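Local atomic coordinates of N-terminal acetyltransferase B complex subunit MDM20 (Candida albicans, PDB entry 5K04), a protein that probably serves as the non-catalytic auxiliary subunit of the NatB complex, which acetylates protein N-termini, partnering the NAT3 subunit. Residues F151-L156 with S166-L171; D125-N130 with E159-K164; H145-A150 with T185-V190. One frame throughout, in Å; residues are numbered along the deposited sequence.

Interaction 1 of 3, residues F151-L156 with S166-L171; sequences FSFHLL and SLYNSL
F153 and Y168 meet where helices 143-157 and 162-177 pass each other nearly antiparallel, their short axes 8.8 Å apart and at 158°. Two CH-pi contacts carry much of the packing, one on each ring. CB of L171 lies over a face of F153, 4.0 Å from the ring centroid, while its CD1 reaches CE1 of F153 at 3.7 Å. CD1 of L156 lies 4.0 Å from the centroid of Y168, over a face near the rim, a branched side chain well suited to lie against a flat ring. Each aromatic of one helix thus receives a leucine of the other.

The rings themselves meet obliquely, planes at 47°, with CD1 of F153 3.9 Å from CD1 of Y168. Both have CG anti to the carbonyl carbon (chi1 -81° for F153), which sends each ring back toward the N-terminal end of its own helix. Packing also reaches the main chain, CB of F153 lying 3.6 Å from the carbonyl O of Y168. No hydrogen bond crosses. L156 also touches F126 and K127 of helix 126-138, and F153 touches N130 there. Apolar packing of consecutive antiparallel helices is consistent with the helical hairpins of a TPR-like alpha-alpha superhelix.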
loop_
_atom_site.group_PDB
_atom_site.type_symbol
_atom_site.label_atom_id
_atom_site.label_comp_id
_atom_site.label_asym_id
_atom_site.label_seq_id
_atom_site.Cartn_x
_atom_site.Cartn_y
_atom_site.Cartn_z
ATOM N N PHE A 151 -20.615 -12.364 -12.075
ATOM C CA PHE A 151 -19.335 -11.747 -11.756
ATOM C C PHE A 151 -18.450 -12.697 -10.951
ATOM O O PHE A 151 -17.227 -12.719 -11.137
ATOM C CB PHE A 151 -19.577 -10.433 -11.001
ATOM C CG PHE A 151 -18.322 -9.656 -10.727
ATOM C CD1 PHE A 151 -17.609 -9.072 -11.763
ATOM C CD2 PHE A 151 -17.860 -9.513 -9.428
ATOM C CE1 PHE A 151 -16.448 -8.356 -11.498
ATOM C CE2 PHE A 151 -16.715 -8.797 -9.161
ATOM C CZ PHE A 151 -16.003 -8.219 -10.197
ATOM N N SER A 152 -19.061 -13.515 -10.087
ATOM C CA SER A 152 -18.301 -14.449 -9.264
ATOM C C SER A 152 -17.616 -15.514 -10.110
ATOM O O SER A 152 -16.623 -16.096 -9.660
ATOM C CB SER A 152 -19.214 -15.098 -8.217
ATOM O OG SER A 152 -20.140 -16.002 -8.804
ATOM N N PHE A 153 -18.120 -15.777 -11.325
ATOM C CA PHE A 153 -17.456 -16.732 -12.212
ATOM C C PHE A 153 -16.179 -16.152 -12.792
ATOM O O PHE A 153 -15.192 -16.872 -12.982
ATOM C CB PHE A 153 -18.390 -17.155 -13.340
ATOM C CG PHE A 153 -19.360 -18.213 -12.943
ATOM C CD1 PHE A 153 -18.928 -19.505 -12.697
ATOM C CD2 PHE A 153 -20.706 -17.914 -12.781
ATOM C CE1 PHE A 153 -19.827 -20.502 -12.298
ATOM C CE2 PHE A 153 -21.613 -18.893 -12.393
ATOM C CZ PHE A 153 -21.173 -20.196 -12.150
ATOM N N HIS A 154 -16.190 -14.854 -13.074
ATOM C CA HIS A 154 -14.964 -14.151 -13.425
ATOM C C HIS A 154 -13.948 -14.196 -12.288
ATOM O O HIS A 154 -12.756 -14.428 -12.521
ATOM C CB HIS A 154 -15.275 -12.702 -13.775
ATOM C CG HIS A 154 -14.065 -11.831 -13.759
ATOM N ND1 HIS A 154 -13.032 -11.985 -14.656
ATOM C CD2 HIS A 154 -13.706 -10.818 -12.940
ATOM C CE1 HIS A 154 -12.097 -11.090 -14.405
ATOM N NE2 HIS A 154 -12.480 -10.369 -13.367
ATOM N N LEU A 155 -14.398 -13.928 -11.052
ATOM C CA LEU A 155 -13.515 -14.003 -9.892
ATOM C C LEU A 155 -12.836 -15.358 -9.805
ATOM O O LEU A 155 -11.624 -15.439 -9.572
ATOM C CB LEU A 155 -14.300 -13.733 -8.618
ATOM C CG LEU A 155 -14.837 -12.311 -8.428
ATOM C CD1 LEU A 155 -15.456 -12.212 -7.032
ATOM C CD2 LEU A 155 -13.727 -11.242 -8.624
ATOM N N LEU A 156 -13.613 -16.433 -9.998
ATOM C CA LEU A 156 -13.072 -17.792 -9.968
ATOM C C LEU A 156 -12.061 -18.001 -11.079
ATOM O O LEU A 156 -10.993 -18.582 -10.861
ATOM C CB LEU A 156 -14.200 -18.810 -10.121
ATOM C CG LEU A 156 -15.026 -19.215 -8.922
ATOM C CD1 LEU A 156 -16.167 -20.121 -9.388
ATOM C CD2 LEU A 156 -14.131 -19.916 -7.903
ATOM N N SER A 166 -13.487 -23.353 -19.006
ATOM C CA SER A 166 -14.500 -23.353 -20.052
ATOM C C SER A 166 -15.910 -23.346 -19.458
ATOM O O SER A 166 -16.785 -22.591 -19.902
ATOM C CB SER A 166 -14.272 -24.572 -20.962
ATOM O OG SER A 166 -15.267 -24.661 -21.961
ATOM N N LEU A 167 -16.152 -24.187 -18.448
ATOM C CA LEU A 167 -17.465 -24.225 -17.809
ATOM C C LEU A 167 -17.795 -22.895 -17.145
ATOM O O LEU A 167 -18.896 -22.356 -17.320
ATOM C CB LEU A 167 -17.504 -25.350 -16.784
ATOM C CG LEU A 167 -18.725 -25.365 -15.874
ATOM C CD1 LEU A 167 -19.939 -25.835 -16.632
ATOM C CD2 LEU A 167 -18.447 -26.256 -14.680
ATOM N N TYR A 168 -16.849 -22.365 -16.356
ATOM C CA TYR A 168 -17.071 -21.113 -15.636
ATOM C C TYR A 168 -17.376 -19.977 -16.603
ATOM O O TYR A 168 -18.230 -19.124 -16.337
ATOM C CB TYR A 168 -15.841 -20.772 -14.791
ATOM C CG TYR A 168 -15.584 -21.675 -13.587
ATOM C CD1 TYR A 168 -16.551 -22.554 -13.121
ATOM C CD2 TYR A 168 -14.373 -21.614 -12.897
ATOM C CE1 TYR A 168 -16.317 -23.359 -12.010
ATOM C CE2 TYR A 168 -14.134 -22.409 -11.790
ATOM C CZ TYR A 168 -15.105 -23.276 -11.351
ATOM O OH TYR A 168 -14.860 -24.074 -10.256
ATOM N N ASN A 169 -16.689 -19.961 -17.739
ATOM C CA ASN A 169 -16.890 -18.902 -18.714
ATOM C C ASN A 169 -18.233 -19.037 -19.409
ATOM O O ASN A 169 -18.885 -18.030 -19.710
ATOM C CB ASN A 169 -15.760 -18.938 -19.731
ATOM C CG ASN A 169 -15.625 -17.662 -20.444
ATOM O OD1 ASN A 169 -15.008 -16.718 -19.939
ATOM N ND2 ASN A 169 -16.260 -17.578 -21.613
ATOM N N SER A 170 -18.655 -20.277 -19.676
ATOM C CA SER A 170 -19.943 -20.524 -20.316
ATOM C C SER A 170 -21.102 -20.189 -19.388
ATOM O O SER A 170 -22.146 -19.708 -19.841
ATOM C CB SER A 170 -20.021 -21.987 -20.759
ATOM O OG SER A 170 -21.365 -22.400 -20.833
ATOM N N LEU A 171 -20.951 -20.459 -18.087
ATOM C CA LEU A 171 -22.038 -20.171 -17.153
ATOM C C LEU A 171 -22.181 -18.671 -16.931
ATOM O O LEU A 171 -23.299 -18.163 -16.796
ATOM C CB LEU A 171 -21.810 -20.902 -15.822
ATOM C CG LEU A 171 -21.920 -22.436 -15.816
ATOM C CD1 LEU A 171 -21.353 -22.992 -14.538
ATOM C CD2 LEU A 171 -23.359 -22.942 -15.999
#

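Interaction 2 of 3, residues D125-N130 with E159-K164; sequences DFKVFN and EGETDK
A mixed contact, one salt bridge beside one glutamate-on-phenylalanine packing, joins the start of helix 126-138 to the turn that leads from helix 143-157 into helix 162-177. The ionic part is K127 with E161: NZ donates to OE2 at 2.8 Å. The lysine chain is extended beyond CG and crosses the glutamate at about a right angle, and the ammonium meets OE2 from above the carboxylate, 59° out of its plane. Long, flexible chains suit both partners in this solvent-accessible place. E161 is the centre of an inverse gamma turn, just before helix 162-177 begins.

E159 crosses F126 obliquely, its CG in plane at the ring edge, 3.7 Å from CD2 of F126. OE2 of E159 comes closer, 3.0 Å from that CD2 and oblique to the ring. F126 is buried and also packs on L156 and on I496 and K500 of helix 489-503. D125 caps the helix start, its OD1 taking weak bonds from N of K127 and N of V128.

G160 between the glutamates has a positive phi of 106°, a backbone shape that glycine readily adopts. OE1 of E159 lies 5.8 Å from NZ of K127; the lysine may also partly offset the charge of E159, which has D125 near it as well.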
loop_
_atom_site.group_PDB
_atom_site.type_symbol
_atom_site.label_atom_id
_atom_site.label_comp_id
_atom_site.label_asym_id
_atom_site.label_seq_id
_atom_site.Cartn_x
_atom_site.Cartn_y
_atom_site.Cartn_z
ATOM N N ASP A 125 -12.474 -16.875 -0.570
ATOM C CA ASP A 125 -12.705 -18.173 -1.207
ATOM C C ASP A 125 -13.771 -17.956 -2.271
ATOM O O ASP A 125 -14.972 -18.074 -2.014
ATOM C CB ASP A 125 -13.125 -19.232 -0.185
ATOM C CG ASP A 125 -13.163 -20.646 -0.771
ATOM O OD1 ASP A 125 -13.334 -20.789 -2.000
ATOM O OD2 ASP A 125 -13.028 -21.615 0.007
ATOM N N PHE A 126 -13.311 -17.662 -3.487
ATOM C CA PHE A 126 -14.222 -17.345 -4.585
ATOM C C PHE A 126 -15.156 -18.503 -4.920
ATOM O O PHE A 126 -16.193 -18.276 -5.554
ATOM C CB PHE A 126 -13.429 -16.932 -5.834
ATOM C CG PHE A 126 -12.634 -15.661 -5.669
ATOM C CD1 PHE A 126 -13.151 -14.583 -4.980
ATOM C CD2 PHE A 126 -11.364 -15.551 -6.217
ATOM C CE1 PHE A 126 -12.410 -13.415 -4.836
ATOM C CE2 PHE A 126 -10.622 -14.388 -6.077
ATOM C CZ PHE A 126 -11.145 -13.323 -5.389
ATOM N N LYS A 127 -14.795 -19.736 -4.542
ATOM C CA LYS A 127 -15.721 -20.860 -4.670
ATOM C C LYS A 127 -16.881 -20.721 -3.701
ATOM O O LYS A 127 -17.999 -21.152 -4.003
ATOM C CB LYS A 127 -14.992 -22.191 -4.433
ATOM C CG LYS A 127 -14.331 -22.761 -5.676
ATOM C CD LYS A 127 -13.288 -23.818 -5.352
ATOM C CE LYS A 127 -12.504 -24.205 -6.606
ATOM N NZ LYS A 127 -11.328 -25.064 -6.292
ATOM N N VAL A 128 -16.623 -20.115 -2.537
ATOM C CA VAL A 128 -17.679 -19.831 -1.573
ATOM C C VAL A 128 -18.549 -18.673 -2.058
ATOM O O VAL A 128 -19.779 -18.773 -2.052
ATOM C CB VAL A 128 -17.067 -19.558 -0.188
ATOM C CG1 VAL A 128 -18.040 -18.815 0.686
ATOM C CG2 VAL A 128 -16.694 -20.875 0.466
ATOM N N PHE A 129 -17.926 -17.569 -2.501
ATOM C CA PHE A 129 -18.688 -16.468 -3.085
ATOM C C PHE A 129 -19.648 -16.989 -4.146
ATOM O O PHE A 129 -20.844 -16.680 -4.137
ATOM C CB PHE A 129 -17.751 -15.434 -3.721
ATOM C CG PHE A 129 -17.108 -14.484 -2.750
ATOM C CD1 PHE A 129 -16.541 -14.936 -1.571
ATOM C CD2 PHE A 129 -17.022 -13.128 -3.053
ATOM C CE1 PHE A 129 -15.926 -14.054 -0.692
ATOM C CE2 PHE A 129 -16.414 -12.237 -2.180
ATOM C CZ PHE A 129 -15.865 -12.704 -0.996
ATOM N N ASN A 130 -19.116 -17.782 -5.079
ATOM C CA ASN A 130 -19.903 -18.301 -6.185
ATOM C C ASN A 130 -20.953 -19.292 -5.696
ATOM O O ASN A 130 -22.067 -19.337 -6.228
ATOM C CB ASN A 130 -18.965 -18.952 -7.201
ATOM C CG ASN A 130 -19.704 -19.717 -8.259
ATOM O OD1 ASN A 130 -20.018 -20.894 -8.091
ATOM N ND2 ASN A 130 -19.997 -19.042 -9.368
ATOM N N GLU A 159 -8.254 -17.528 -10.786
ATOM C CA GLU A 159 -7.498 -18.361 -9.855
ATOM C C GLU A 159 -6.727 -19.498 -10.514
ATOM O O GLU A 159 -5.683 -19.888 -9.986
ATOM C CB GLU A 159 -8.425 -18.920 -8.765
ATOM C CG GLU A 159 -8.999 -17.810 -7.886
ATOM C CD GLU A 159 -9.573 -18.320 -6.575
ATOM O OE1 GLU A 159 -10.258 -19.367 -6.582
ATOM O OE2 GLU A 159 -9.330 -17.669 -5.534
ATOM N N GLY A 160 -7.189 -20.029 -11.637
ATOM C CA GLY A 160 -6.363 -20.872 -12.479
ATOM C C GLY A 160 -6.620 -22.377 -12.489
ATOM O O GLY A 160 -5.732 -23.129 -12.919
ATOM N N GLU A 161 -7.784 -22.841 -12.031
ATOM C CA GLU A 161 -8.191 -24.227 -12.265
ATOM C C GLU A 161 -8.640 -24.322 -13.719
ATOM O O GLU A 161 -9.829 -24.375 -14.042
ATOM C CB GLU A 161 -9.292 -24.657 -11.302
ATOM C CG GLU A 161 -8.784 -25.060 -9.927
ATOM C CD GLU A 161 -9.808 -25.863 -9.153
ATOM O OE1 GLU A 161 -10.928 -26.055 -9.678
ATOM O OE2 GLU A 161 -9.492 -26.303 -8.027
ATOM N N THR A 162 -7.644 -24.345 -14.607
ATOM C CA THR A 162 -7.868 -24.286 -16.047
ATOM C C THR A 162 -8.841 -25.349 -16.544
ATOM O O THR A 162 -9.465 -25.159 -17.594
ATOM C CB THR A 162 -6.526 -24.431 -16.782
ATOM O OG1 THR A 162 -6.052 -25.780 -16.668
ATOM C CG2 THR A 162 -5.481 -23.487 -16.186
ATOM N N ASP A 163 -8.983 -26.465 -15.823
ATOM C CA ASP A 163 -9.897 -27.515 -16.261
ATOM C C ASP A 163 -11.359 -27.131 -16.061
ATOM O O ASP A 163 -12.238 -27.737 -16.685
ATOM C CB ASP A 163 -9.583 -28.827 -15.532
ATOM C CG ASP A 163 -9.427 -28.644 -14.033
ATOM O OD1 ASP A 163 -8.753 -27.677 -13.612
ATOM O OD2 ASP A 163 -9.983 -29.469 -13.274
ATOM N N LYS A 164 -11.636 -26.148 -15.208
ATOM C CA LYS A 164 -12.984 -25.636 -15.000
ATOM C C LYS A 164 -13.261 -24.375 -15.811
ATOM O O LYS A 164 -14.402 -23.902 -15.826
ATOM C CB LYS A 164 -13.215 -25.336 -13.510
ATOM C CG LYS A 164 -12.749 -26.424 -12.555
ATOM C CD LYS A 164 -13.488 -27.733 -12.802
ATOM C CE LYS A 164 -14.963 -27.620 -12.439
ATOM N NZ LYS A 164 -15.191 -27.716 -10.966
#

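Interaction 3 of 3, residues H145-A150 with T185-V190; sequences HTLWYA and TQEIYV
L147 sets both its methyls against E187, CD1 and CD2 each 4.1 Å from CG of the glutamate. This is side-chain packing between two helices of what is probably a TPR-like superhelix, 143-157 and 185-192, which are not consecutive: helix 162-177 lies between them in the chain, and its M176 touches L147, A150 and V190.

The leucine and the glutamate cross at about a right angle. E187 has CG anti to its carbonyl carbon (chi1 -53°), and the extended chain lays CG against both leucine methyls. CD1 of L147 also lies 4.0 Å from OE2 of E187, while OE1 forms a salt bridge with R143 and accepts a hydrogen bond from the backbone N of E183, partners for a buried charge. Glutamate suits the place because it offers methylenes to the leucine and a charge to the arginine.

One turn farther along both helices, A150 faces V190. The small methyl of the alanine leaves room for the branched valine, and the CA atoms of the two residues are 7.5 Å apart. F489 of helix 489-503 touches both L147 and V190. V190 has CG1 anti to its backbone N (chi1 175°), which points this branch at the alanine and leaves CG1 4.3 Å from CB of A150.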
loop_
_atom_site.group_PDB
_atom_site.type_symbol
_atom_site.label_atom_id
_atom_site.label_comp_id
_atom_site.label_asym_id
_atom_site.label_seq_id
_atom_site.Cartn_x
_atom_site.Cartn_y
_atom_site.Cartn_z
ATOM N N HIS A 145 -28.673 -10.039 -8.140
ATOM C CA HIS A 145 -28.116 -11.314 -7.691
ATOM C C HIS A 145 -27.610 -12.149 -8.856
ATOM O O HIS A 145 -26.617 -12.874 -8.714
ATOM C CB HIS A 145 -29.161 -12.089 -6.887
ATOM C CG HIS A 145 -29.516 -11.424 -5.597
ATOM N ND1 HIS A 145 -30.606 -11.792 -4.838
ATOM C CD2 HIS A 145 -28.925 -10.397 -4.939
ATOM C CE1 HIS A 145 -30.679 -11.012 -3.774
ATOM N NE2 HIS A 145 -29.672 -10.157 -3.813
ATOM N N THR A 146 -28.282 -12.077 -10.008
ATOM C CA THR A 146 -27.767 -12.766 -11.188
ATOM C C THR A 146 -26.419 -12.188 -11.604
ATOM O O THR A 146 -25.495 -12.925 -11.982
ATOM C CB THR A 146 -28.794 -12.675 -12.317
ATOM O OG1 THR A 146 -30.037 -13.217 -11.858
ATOM C CG2 THR A 146 -28.313 -13.459 -13.528
ATOM N N LEU A 147 -26.280 -10.868 -11.503
ATOM C CA LEU A 147 -25.018 -10.214 -11.824
ATOM C C LEU A 147 -23.919 -10.651 -10.864
ATOM O O LEU A 147 -22.793 -10.936 -11.287
ATOM C CB LEU A 147 -25.203 -8.692 -11.780
ATOM C CG LEU A 147 -26.058 -8.133 -12.917
ATOM C CD1 LEU A 147 -26.693 -6.791 -12.574
ATOM C CD2 LEU A 147 -25.165 -7.982 -14.141
ATOM N N TRP A 148 -24.230 -10.674 -9.560
ATOM C CA TRP A 148 -23.311 -11.191 -8.547
ATOM C C TRP A 148 -22.772 -12.558 -8.944
ATOM O O TRP A 148 -21.557 -12.782 -9.025
ATOM C CB TRP A 148 -24.033 -11.299 -7.200
ATOM C CG TRP A 148 -24.311 -9.978 -6.534
ATOM C CD1 TRP A 148 -24.106 -8.734 -7.058
ATOM C CD2 TRP A 148 -24.821 -9.774 -5.200
ATOM N NE1 TRP A 148 -24.462 -7.764 -6.133
ATOM C CE2 TRP A 148 -24.896 -8.375 -4.987
ATOM C CE3 TRP A 148 -25.215 -10.636 -4.169
ATOM C CZ2 TRP A 148 -25.367 -7.820 -3.794
ATOM C CZ3 TRP A 148 -25.683 -10.086 -2.975
ATOM C CH2 TRP A 148 -25.757 -8.690 -2.803
ATOM N N TYR A 149 -23.698 -13.482 -9.195
ATOM C CA TYR A 149 -23.354 -14.855 -9.534
ATOM C C TYR A 149 -22.455 -14.898 -10.766
ATOM O O TYR A 149 -21.417 -15.566 -10.762
ATOM C CB TYR A 149 -24.658 -15.619 -9.742
ATOM C CG TYR A 149 -24.534 -17.104 -9.866
ATOM C CD1 TYR A 149 -23.496 -17.792 -9.237
ATOM C CD2 TYR A 149 -25.464 -17.835 -10.611
ATOM C CE1 TYR A 149 -23.383 -19.173 -9.341
ATOM C CE2 TYR A 149 -25.361 -19.231 -10.720
ATOM C CZ TYR A 149 -24.318 -19.893 -10.078
ATOM O OH TYR A 149 -24.193 -21.260 -10.176
ATOM N N ALA A 150 -22.823 -14.138 -11.808
ATOM C CA ALA A 150 -22.042 -14.066 -13.043
ATOM C C ALA A 150 -20.661 -13.480 -12.795
ATOM O O ALA A 150 -19.643 -14.006 -13.269
ATOM C CB ALA A 150 -22.787 -13.217 -14.076
ATOM N N THR A 185 -23.483 0.455 -18.158
ATOM C CA THR A 185 -22.148 0.074 -18.599
ATOM C C THR A 185 -21.481 -0.927 -17.658
ATOM O O THR A 185 -20.535 -1.609 -18.070
ATOM C CB THR A 185 -21.291 1.340 -18.762
ATOM O OG1 THR A 185 -19.954 0.961 -19.076
ATOM C CG2 THR A 185 -21.245 2.128 -17.486
ATOM N N GLN A 186 -21.977 -1.049 -16.418
ATOM C CA GLN A 186 -21.481 -2.071 -15.494
ATOM C C GLN A 186 -21.896 -3.468 -15.937
ATOM O O GLN A 186 -21.088 -4.409 -15.902
ATOM C CB GLN A 186 -21.988 -1.795 -14.077
ATOM C CG GLN A 186 -21.484 -0.501 -13.474
ATOM C CD GLN A 186 -20.009 -0.537 -13.099
ATOM O OE1 GLN A 186 -19.329 -1.560 -13.220
ATOM N NE2 GLN A 186 -19.510 0.593 -12.621
ATOM N N GLU A 187 -23.168 -3.628 -16.319
ATOM C CA GLU A 187 -23.637 -4.928 -16.793
ATOM C C GLU A 187 -22.895 -5.329 -18.065
ATOM O O GLU A 187 -22.457 -6.474 -18.205
ATOM C CB GLU A 187 -25.154 -4.895 -17.033
ATOM C CG GLU A 187 -25.960 -4.396 -15.860
ATOM C CD GLU A 187 -27.452 -4.396 -16.122
ATOM O OE1 GLU A 187 -27.848 -4.568 -17.294
ATOM O OE2 GLU A 187 -28.231 -4.218 -15.150
ATOM N N ILE A 188 -22.740 -4.387 -18.998
ATOM C CA ILE A 188 -21.993 -4.660 -20.222
ATOM C C ILE A 188 -20.563 -5.069 -19.887
ATOM O O ILE A 188 -20.032 -6.035 -20.450
ATOM C CB ILE A 188 -22.042 -3.430 -21.151
ATOM C CG1 ILE A 188 -23.482 -3.175 -21.628
ATOM C CG2 ILE A 188 -21.103 -3.610 -22.325
ATOM C CD1 ILE A 188 -23.664 -1.897 -22.450
ATOM N N TYR A 189 -19.932 -4.364 -18.941
ATOM C CA TYR A 189 -18.591 -4.742 -18.500
ATOM C C TYR A 189 -18.545 -6.213 -18.073
ATOM O O TYR A 189 -17.690 -6.976 -18.538
ATOM C CB TYR A 189 -18.137 -3.814 -17.367
ATOM C CG TYR A 189 -16.867 -4.265 -16.654
ATOM C CD1 TYR A 189 -15.600 -4.000 -17.193
ATOM C CD2 TYR A 189 -16.935 -4.953 -15.435
ATOM C CE1 TYR A 189 -14.429 -4.432 -16.545
ATOM C CE2 TYR A 189 -15.773 -5.364 -14.766
ATOM C CZ TYR A 189 -14.529 -5.110 -15.334
ATOM O OH TYR A 189 -13.401 -5.520 -14.692
ATOM N N VAL A 190 -19.484 -6.634 -17.212
ATOM C CA VAL A 190 -19.471 -8.005 -16.699
ATOM C C VAL A 190 -19.525 -8.993 -17.849
ATOM O O VAL A 190 -18.778 -9.978 -17.884
ATOM C CB VAL A 190 -20.639 -8.243 -15.721
ATOM C CG1 VAL A 190 -20.678 -9.719 -15.294
ATOM C CG2 VAL A 190 -20.494 -7.373 -14.501
#

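In the fold
Interactions 1 and 2 have centres about 8 Å apart, interactions 1 and 3 about 12 Å, and interactions 2 and 3 about 17 Å. Helix 143-157 serves interactions 1 and 3, its C-terminal half in the first and its preceding turns in the other, and interaction 2 spans the helix before it and the turn after it. Helix 162-177 is shared by interactions 1 and 2. Along the chain interaction 1 nests inside the loop closed by interaction 3, while interaction 2 crosses both. S152 OG probably hydrogen-bonds N130 ND2, tying interactions 1 and 2. Together they join four successive helices of the helical array, and near interaction 3 Q186 packs on P40 of the NAT3 subunit.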